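Local atomic coordinates of silicatein alpha (Tethya aurantium, PDB entry 6ZQ3), a protein that has the fold of a papain-family cysteine protease and probably takes part in forming the silica of sponge spicules. Residues G16-G21 against Y27-M32; E51-D56 against C99-Q104. All coordinates share one frame; numbering follows the deposited sequence.

Interaction 1. Residues G16-G21 against Y27-M32; sequences GIKSQG and YAFSAM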
loop_
_atom_site.group_PDB
_atom_site.type_symbol
_atom_site.label_atom_id
_atom_site.label_comp_id
_atom_site.label_asym_id
_atom_site.label_seq_id
_atom_site.Cartn_x
_atom_site.Cartn_y
_atom_site.Cartn_z
ATOM N N GLY A 16 -6.763 -2.805 10.117
ATOM C CA GLY A 16 -7.224 -4.097 9.691
ATOM C C GLY A 16 -7.080 -4.261 8.199
ATOM O O GLY A 16 -6.853 -3.305 7.479
ATOM N N ILE A 17 -7.190 -5.509 7.762
ATOM C CA ILE A 17 -7.166 -5.896 6.354
ATOM C C ILE A 17 -8.442 -5.459 5.635
ATOM O O ILE A 17 -9.535 -5.575 6.172
ATOM C CB ILE A 17 -6.983 -7.434 6.209
ATOM C CG1 ILE A 17 -5.520 -7.805 5.973
ATOM C CG2 ILE A 17 -7.680 -7.968 4.967
ATOM C CD1 ILE A 17 -4.587 -7.453 7.091
ATOM N N LYS A 18 -8.297 -5.013 4.393
ATOM C CA LYS A 18 -9.428 -4.592 3.580
ATOM C C LYS A 18 -9.584 -5.507 2.373
ATOM O O LYS A 18 -8.668 -6.247 2.041
ATOM C CB LYS A 18 -9.184 -3.151 3.141
ATOM C CG LYS A 18 -9.150 -2.186 4.324
ATOM C CD LYS A 18 -8.424 -0.891 4.012
ATOM C CE LYS A 18 -8.005 -0.147 5.279
ATOM N NZ LYS A 18 -7.654 1.282 4.981
ATOM N N SER A 19 -10.747 -5.485 1.740
ATOM C CA SER A 19 -10.963 -6.219 0.495
ATOM C C SER A 19 -11.406 -5.230 -0.555
ATOM O O SER A 19 -12.397 -4.553 -0.377
ATOM C CB SER A 19 -12.017 -7.356 0.627
ATOM O OG SER A 19 -11.945 -8.252 -0.502
ATOM N N GLN A 20 -10.676 -5.172 -1.659
ATOM C CA GLN A 20 -11.023 -4.290 -2.749
ATOM C C GLN A 20 -12.169 -4.809 -3.629
ATOM O O GLN A 20 -12.573 -4.145 -4.565
ATOM C CB GLN A 20 -9.777 -3.999 -3.588
ATOM C CG GLN A 20 -9.310 -5.160 -4.418
ATOM C CD GLN A 20 -7.859 -5.039 -4.830
ATOM O OE1 GLN A 20 -6.985 -4.764 -4.013
ATOM N NE2 GLN A 20 -7.593 -5.281 -6.090
ATOM N N GLY A 21 -12.692 -5.990 -3.331
ATOM C CA GLY A 21 -13.818 -6.535 -4.064
ATOM C C GLY A 21 -13.403 -6.843 -5.485
ATOM O O GLY A 21 -12.255 -7.230 -5.744
ATOM N N TYR A 27 -3.605 0.091 -6.156
ATOM C CA TYR A 27 -2.885 1.374 -6.046
ATOM C C TYR A 27 -3.413 2.211 -4.874
ATOM O O TYR A 27 -2.630 2.693 -4.056
ATOM C CB TYR A 27 -2.887 2.159 -7.362
ATOM C CG TYR A 27 -4.215 2.753 -7.768
ATOM C CD1 TYR A 27 -5.130 2.019 -8.507
ATOM C CD2 TYR A 27 -4.540 4.076 -7.451
ATOM C CE1 TYR A 27 -6.339 2.574 -8.894
ATOM C CE2 TYR A 27 -5.748 4.626 -7.819
ATOM C CZ TYR A 27 -6.645 3.872 -8.546
ATOM O OH TYR A 27 -7.849 4.411 -8.928
ATOM N N ALA A 28 -4.729 2.313 -4.753
ATOM C CA ALA A 28 -5.347 3.152 -3.730
ATOM C C ALA A 28 -5.182 2.593 -2.368
ATOM O O ALA A 28 -4.969 3.343 -1.428
ATOM C CB ALA A 28 -6.846 3.297 -3.993
ATOM N N PHE A 29 -5.379 1.278 -2.244
ATOM C CA PHE A 29 -5.343 0.634 -0.948
ATOM C C PHE A 29 -3.921 0.686 -0.490
ATOM O O PHE A 29 -3.661 0.989 0.647
ATOM C CB PHE A 29 -5.856 -0.802 -1.007
ATOM C CG PHE A 29 -7.366 -0.914 -0.971
ATOM C CD1 PHE A 29 -8.102 -0.877 -2.135
ATOM C CD2 PHE A 29 -8.031 -1.046 0.224
ATOM C CE1 PHE A 29 -9.472 -0.984 -2.117
ATOM C CE2 PHE A 29 -9.405 -1.129 0.262
ATOM C CZ PHE A 29 -10.132 -1.104 -0.919
ATOM N N SER A 30 -3.002 0.401 -1.395
ATOM C CA SER A 30 -1.579 0.467 -1.086
ATOM C C SER A 30 -1.095 1.886 -0.679
ATOM O O SER A 30 -0.289 2.025 0.255
ATOM C CB SER A 30 -0.786 0.006 -2.296
ATOM O OG SER A 30 0.580 0.286 -2.101
ATOM N N ALA A 31 -1.577 2.920 -1.378
ATOM C CA ALA A 31 -1.192 4.296 -1.077
ATOM C C ALA A 31 -1.708 4.802 0.272
ATOM O O ALA A 31 -0.941 5.420 1.027
ATOM C CB ALA A 31 -1.645 5.223 -2.187
ATOM N N MET A 32 -2.985 4.514 0.564
ATOM C CA MET A 32 -3.646 4.884 1.825
ATOM C C MET A 32 -3.059 4.189 3.023
ATOM O O MET A 32 -2.961 4.778 4.101
ATOM C CB MET A 32 -5.137 4.554 1.750
ATOM C CG MET A 32 -5.895 5.432 0.770
ATOM S SD MET A 32 -5.780 7.210 1.158
ATOM C CE MET A 32 -4.271 7.701 0.318
#

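Interaction 2. Residues E51-D56 against C99-Q104; sequences EQNIID and CTYQEQ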
loop_
_atom_site.group_PDB
_atom_site.type_symbol
_atom_site.label_atom_id
_atom_site.label_comp_id
_atom_site.label_asym_id
_atom_site.label_seq_id
_atom_site.Cartn_x
_atom_site.Cartn_y
_atom_site.Cartn_z
ATOM N N GLU A 51 -9.967 4.908 0.641
ATOM C CA GLU A 51 -9.541 4.495 -0.673
ATOM C C GLU A 51 -10.582 4.864 -1.721
ATOM O O GLU A 51 -10.267 4.942 -2.909
ATOM C CB GLU A 51 -9.369 2.986 -0.704
ATOM C CG GLU A 51 -8.282 2.446 0.203
ATOM C CD GLU A 51 -8.754 2.134 1.612
ATOM O OE1 GLU A 51 -9.983 2.171 1.842
ATOM O OE2 GLU A 51 -7.890 1.866 2.485
ATOM N N GLN A 52 -11.831 5.032 -1.294
ATOM C CA GLN A 52 -12.906 5.376 -2.197
ATOM C C GLN A 52 -12.693 6.804 -2.691
ATOM O O GLN A 52 -12.953 7.142 -3.875
ATOM C CB GLN A 52 -14.225 5.245 -1.433
ATOM C CG GLN A 52 -15.484 5.378 -2.283
ATOM C CD GLN A 52 -15.529 4.449 -3.475
ATOM O OE1 GLN A 52 -15.149 3.289 -3.395
ATOM N NE2 GLN A 52 -16.013 4.963 -4.599
ATOM N N ASN A 53 -12.219 7.640 -1.762
ATOM C CA ASN A 53 -11.878 9.036 -2.052
ATOM C C ASN A 53 -10.905 9.096 -3.216
ATOM O O ASN A 53 -11.120 9.852 -4.155
ATOM C CB ASN A 53 -11.260 9.675 -0.803
ATOM C CG ASN A 53 -11.246 11.167 -0.852
ATOM O OD1 ASN A 53 -11.103 11.817 0.171
ATOM N ND2 ASN A 53 -11.390 11.723 -2.040
ATOM N N ILE A 54 -9.861 8.271 -3.150
ATOM C CA ILE A 54 -8.830 8.233 -4.173
ATOM C C ILE A 54 -9.405 7.689 -5.476
ATOM O O ILE A 54 -9.046 8.147 -6.568
ATOM C CB ILE A 54 -7.633 7.342 -3.767
ATOM C CG1 ILE A 54 -6.636 8.097 -2.904
ATOM C CG2 ILE A 54 -6.864 6.893 -4.985
ATOM C CD1 ILE A 54 -7.171 8.511 -1.562
ATOM N N ILE A 55 -10.268 6.689 -5.371
ATOM C CA ILE A 55 -10.851 6.090 -6.579
ATOM C C ILE A 55 -11.742 7.086 -7.304
ATOM O O ILE A 55 -11.553 7.326 -8.496
ATOM C CB ILE A 55 -11.622 4.782 -6.281
ATOM C CG1 ILE A 55 -10.619 3.657 -6.038
ATOM C CG2 ILE A 55 -12.518 4.395 -7.451
ATOM C CD1 ILE A 55 -11.109 2.579 -5.095
ATOM N N ASP A 56 -12.691 7.668 -6.577
ATOM C CA ASP A 56 -13.585 8.643 -7.172
ATOM C C ASP A 56 -12.900 9.891 -7.736
ATOM O O ASP A 56 -13.350 10.399 -8.768
ATOM C CB ASP A 56 -14.653 9.083 -6.169
ATOM C CG ASP A 56 -15.524 7.953 -5.738
ATOM O OD1 ASP A 56 -15.520 6.910 -6.435
ATOM O OD2 ASP A 56 -16.207 8.094 -4.703
ATOM N N CYS A 99 -17.423 11.968 -6.875
ATOM C CA CYS A 99 -16.468 12.463 -5.890
ATOM C C CYS A 99 -17.262 13.216 -4.834
ATOM O O CYS A 99 -17.815 14.266 -5.102
ATOM C CB CYS A 99 -15.378 13.354 -6.505
ATOM S SG CYS A 99 -14.114 13.958 -5.314
ATOM N N THR A 100 -17.343 12.654 -3.636
ATOM C CA THR A 100 -17.992 13.341 -2.538
ATOM C C THR A 100 -16.933 13.798 -1.539
ATOM O O THR A 100 -17.167 13.805 -0.353
ATOM C CB THR A 100 -19.042 12.449 -1.838
ATOM O OG1 THR A 100 -19.744 11.651 -2.807
ATOM C CG2 THR A 100 -20.052 13.318 -1.051
ATOM N N TYR A 101 -15.761 14.202 -2.005
ATOM C CA TYR A 101 -14.760 14.666 -1.065
ATOM C C TYR A 101 -15.290 15.866 -0.259
ATOM O O TYR A 101 -15.720 16.870 -0.837
ATOM C CB TYR A 101 -13.442 15.039 -1.758
ATOM C CG TYR A 101 -12.499 15.703 -0.789
ATOM C CD1 TYR A 101 -11.704 14.942 0.054
ATOM C CD2 TYR A 101 -12.451 17.090 -0.663
ATOM C CE1 TYR A 101 -10.842 15.529 0.951
ATOM C CE2 TYR A 101 -11.591 17.696 0.244
ATOM C CZ TYR A 101 -10.787 16.904 1.052
ATOM O OH TYR A 101 -9.916 17.470 1.976
ATOM N N GLN A 102 -15.224 15.741 1.068
ATOM C CA GLN A 102 -15.631 16.788 2.020
ATOM C C GLN A 102 -14.459 17.175 2.949
ATOM O O GLN A 102 -13.883 16.326 3.633
ATOM C CB GLN A 102 -16.812 16.290 2.875
ATOM N N GLU A 103 -14.117 18.458 2.973
ATOM C CA GLU A 103 -13.059 18.988 3.862
ATOM C C GLU A 103 -13.295 18.673 5.356
ATOM O O GLU A 103 -12.346 18.355 6.072
ATOM C CB GLU A 103 -12.907 20.512 3.663
ATOM N N GLN A 104 -14.549 18.751 5.809
ATOM C CA GLN A 104 -14.894 18.496 7.218
ATOM C C GLN A 104 -14.424 17.129 7.723
ATOM O O GLN A 104 -14.167 16.969 8.916
ATOM C CB GLN A 104 -16.410 18.627 7.458
#

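Interaction 1. Residues G16-G21 against Y27-M32
Lys18 NZ is gripped by two carboxylates, in salt bridges to Glu51 and Glu36, while the aliphatic part of the same side chain runs past Phe29. The chain is extended beyond CG, and Lys18 CB comes within 3.5 Å of Phe29 CE2. Lys18 CD meets the ring at its edge, in plane, 3.8 Å from Phe29 CD2. Gln20 brings its own CB to the other flank of the ring, where the gap to Phe29 CE1 is 3.4 Å. Between them the backbone bends round the ring's far end, with Ser19 O 4.2 Å from Phe29 CZ. No hydrogen bond crosses; the contact is van der Waals packing of a helix-borne aromatic into a bend of loop.

Gln20 turns at once away from the ring: its CG sits between the backbone N and the carbonyl carbon (chi1 72°), and this carries the amide off so that OE1 is hydrogen-bonded to Ser186 OG. Phe29 is held from a further direction by Phe92, edge-to-face. Replacing Phe29 with an alanine would probably open a gap under the bend and leave the methylenes of Lys18 and CB of Gln20 without their common support.

The backbone of Lys18 and Gln20 also bonds to Gly188 and Ser186, and the Gln20 side chain touches His165 and Trp187. This places the bend at the start of the central helix of the papain fold, where Gln20 occupies the sequence position of the family's oxyanion-hole glutamine, consistent with a papain-like active-site cleft.

Interaction 2. Residues E51-D56 against C99-Q104
Asn53 and Tyr101 meet as amide oxygen against ring edge, and no hydrogen bond joins the two segments. Asn53 OD1 lies in the plane of the ring, 3.2 Å from Tyr101 CD1, while the amide and ring planes are turned 36° apart. With Asn53 CG anti to the backbone N (chi1 -163°), the amide stretches off the helix to the tyrosine, and OD1 also accepts a hydrogen bond from Asp85 N. Asn53 ND2 lies 3.9 Å from Tyr101 CB, no more than packing distance.

The other half is aliphatic: Asp56 CB rests 3.8 Å from Cys99 CA. Here the two backbones come closest, with the CA atoms of Asp56 and Cys99 5.0 Å apart. The covalent tie is next door: Cys99 is joined by a disulfide to Cys57, the residue following Asp56.

Hydrogen bonds fix the carboxylate beside this junction. Gln52 NE2 donates to Asp56 OD2 over 3.1 Å, from the syn side but tilted 25° out of the carboxylate plane; OD2 is also bonded to Tyr90 OH, and OD1 to Ser97 N.

The chemistry thus implies a covalent junction reinforced by close packing: the loop is held to the helix by one disulfide, a C-H edge that probably meets the partial negative charge of Asn53 OD1 favourably, and a buried aspartate satisfied by several donors.

How the interactions relate
From the N terminus, 16-21 lies in the loop that follows strand 6-7 and meets the first turns of helix 26-43, so interaction 1 closes a short loop of five residues. The chain then runs down that helix and returns as helix 51-57, whose far side meets 99-104 only after another 42 residues; interaction 2 therefore follows in series, neither enclosing nor crossing the first. The Lys18–Glu51 salt bridge runs from one contact to the other, Phe29 CD2 lies 3.5 Å from Glu51 CG, and Ile54 packs on Ala28 and Met32. Interaction 1 thus ties the long helix to the loop before it, and interaction 2 extends that tie outward to the loop before strand 106-108.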